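Local atomic coordinates of uracil-DNA glycosylase (Nitratifractor salsuginis, PDB entry 5X3G), a protein that belongs to the uracil-DNA glycosylase family and is built around a central four-stranded parallel beta sheet flanked by helices. Residues Q151-E154 / L155-F159. Residues are numbered along the deposited sequence; the frame is centred on the assembly and turned at random.
Sequences QMRE and LRENF
Leu-155, Arg-156, Glu-157 and Asn-158 give their backbone N-H groups to the carbonyls of Gln-151, Met-152, Arg-153 and Glu-154, four successive i to i+4 bonds that form the start of helix 152-161. The bond from Arg-156 N to Met-152 O is the straightest, at 173° and 3.0 Å.

Gln-151 is the N-cap residue. Its backbone N donates to Glu-154 OE1 at 3.1 Å, from above the carboxylate plane. This is one half of a capping box; the Gln-151 side chain bonds instead through NE2 to Glu-99. With CG beside its own backbone N (chi1 -49°), the extended chain of Glu-154 brings OE1 back to the N-cap. The same OE1 also accepts from Ser-150 N, so two backbone N-H groups grip one oxygen.

Met-152 is selenomethionine. Its SE lies 3.9 Å from Leu-155 CD2, and both side chains are buried. Further along, Phe-159 packs on Val-164 and Leu-166 of strand 164-168, joining this side of the helix to the edge of the parallel sheet.

The outer side is charged. Arg-153 and Glu-157 run side by side in the same direction, and Arg-153 CD comes 3.6 Å from Glu-157 OE2. Their charged ends stay beyond a salt bridge, with NH1 of Arg-153 4.4 Å from OE1 of Glu-157. Arg-153 O, with Glu-157 CG, lies over one face of the Arg-156 guanidinium, toward its rim. Arg-156 NH2 forms a salt bridge with Glu-160.

Asn-158 CG sits 3.1 Å from Glu-154 O. The amide ND2 bonds instead to Leu-251 O, which ties the helix to the C-terminal segment.

The carboxylate of Glu-154 meets two N-H groups just ahead of the helix, where the helix dipole would probably stabilise its negative charge. The Arg-153 and Glu-157 pair probably adds only a loose electrostatic attraction.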
loop_
_atom_site.group_PDB
_atom_site.type_symbol
_atom_site.label_atom_id
_atom_site.label_comp_id
_atom_site.label_asym_id
_atom_site.label_seq_id
_atom_site.Cartn_x
_atom_site.Cartn_y
_atom_site.Cartn_z
ATOM N N GLN A 151 12.026 4.020 -11.466
ATOM C CA GLN A 151 12.219 4.006 -10.024
ATOM C C GLN A 151 10.944 3.540 -9.331
ATOM O O GLN A 151 9.834 3.860 -9.762
ATOM C CB GLN A 151 12.625 5.404 -9.518
ATOM C CG GLN A 151 14.031 5.823 -9.929
ATOM C CD GLN A 151 15.103 5.101 -9.138
ATOM O OE1 GLN A 151 14.998 4.953 -7.921
ATOM N NE2 GLN A 151 16.135 4.638 -9.829
HETATM N N MSE A 152 11.117 2.772 -8.255
HETATM C CA MSE A 152 9.996 2.309 -7.436
HETATM C C MSE A 152 9.225 3.490 -6.852
HETATM O O MSE A 152 8.000 3.430 -6.685
HETATM C CB MSE A 152 10.510 1.382 -6.328
HETATM C CG MSE A 152 9.524 1.055 -5.227
HETATM SE SE MSE A 152 8.048 -0.049 -5.855
HETATM C CE MSE A 152 8.998 -1.732 -6.120
ATOM N N ARG A 153 9.954 4.569 -6.552
ATOM C CA ARG A 153 9.308 5.810 -6.136
ATOM C C ARG A 153 8.251 6.240 -7.146
ATOM O O ARG A 153 7.155 6.670 -6.765
ATOM C CB ARG A 153 10.345 6.920 -5.958
ATOM C CG ARG A 153 9.769 8.202 -5.364
ATOM C CD ARG A 153 10.476 9.470 -5.851
ATOM N NE ARG A 153 11.844 9.245 -6.310
ATOM C CZ ARG A 153 12.265 9.482 -7.550
ATOM N NH1 ARG A 153 11.424 9.955 -8.461
ATOM N NH2 ARG A 153 13.529 9.251 -7.879
ATOM N N GLU A 154 8.560 6.117 -8.440
ATOM C CA GLU A 154 7.633 6.552 -9.482
ATOM C C GLU A 154 6.453 5.600 -9.630
ATOM O O GLU A 154 5.363 6.031 -10.023
ATOM C CB GLU A 154 8.373 6.689 -10.812
ATOM C CG GLU A 154 9.667 7.478 -10.719
ATOM C CD GLU A 154 10.441 7.477 -12.020
ATOM O OE1 GLU A 154 10.522 6.410 -12.665
ATOM O OE2 GLU A 154 10.967 8.544 -12.402
ATOM N N LEU A 155 6.649 4.309 -9.349
ATOM C CA LEU A 155 5.519 3.384 -9.322
ATOM C C LEU A 155 4.571 3.718 -8.177
ATOM O O LEU A 155 3.346 3.713 -8.353
ATOM C CB LEU A 155 6.021 1.943 -9.210
ATOM C CG LEU A 155 4.991 0.827 -9.003
ATOM C CD1 LEU A 155 3.946 0.850 -10.105
ATOM C CD2 LEU A 155 5.673 -0.534 -8.941
ATOM N N ARG A 156 5.120 4.011 -6.996
ATOM C CA ARG A 156 4.306 4.508 -5.889
ATOM C C ARG A 156 3.546 5.772 -6.288
ATOM O O ARG A 156 2.325 5.875 -6.089
ATOM C CB ARG A 156 5.213 4.757 -4.680
ATOM C CG ARG A 156 4.519 5.113 -3.377
ATOM C CD ARG A 156 4.391 6.620 -3.225
ATOM N NE ARG A 156 5.685 7.248 -2.963
ATOM C CZ ARG A 156 5.903 8.557 -3.014
ATOM N NH1 ARG A 156 7.113 9.040 -2.765
ATOM N NH2 ARG A 156 4.911 9.384 -3.313
ATOM N N GLU A 157 4.260 6.740 -6.868
ATOM C CA GLU A 157 3.633 7.985 -7.301
ATOM C C GLU A 157 2.524 7.729 -8.311
ATOM O O GLU A 157 1.505 8.425 -8.311
ATOM C CB GLU A 157 4.686 8.920 -7.898
ATOM C CG GLU A 157 5.652 9.505 -6.884
ATOM C CD GLU A 157 6.785 10.272 -7.539
ATOM O OE1 GLU A 157 7.073 10.019 -8.728
ATOM O OE2 GLU A 157 7.390 11.131 -6.864
ATOM N N ASN A 158 2.703 6.733 -9.182
ATOM C CA ASN A 158 1.667 6.415 -10.159
ATOM C C ASN A 158 0.468 5.738 -9.506
ATOM O O ASN A 158 -0.669 5.951 -9.942
ATOM C CB ASN A 158 2.234 5.532 -11.270
ATOM C CG ASN A 158 3.146 6.290 -12.213
ATOM O OD1 ASN A 158 3.193 7.524 -12.199
ATOM N ND2 ASN A 158 3.864 5.555 -13.052
ATOM N N PHE A 159 0.697 4.905 -8.486
ATOM C CA PHE A 159 -0.413 4.433 -7.664
ATOM C C PHE A 159 -1.226 5.607 -7.143
ATOM O O PHE A 159 -2.460 5.614 -7.224
ATOM C CB PHE A 159 0.097 3.601 -6.486
ATOM C CG PHE A 159 0.241 2.139 -6.780
ATOM C CD1 PHE A 159 -0.867 1.362 -7.073
ATOM C CD2 PHE A 159 1.483 1.531 -6.719
ATOM C CE1 PHE A 159 -0.734 0.011 -7.327
ATOM C CE2 PHE A 159 1.623 0.184 -6.970
ATOM C CZ PHE A 159 0.511 -0.580 -7.274
#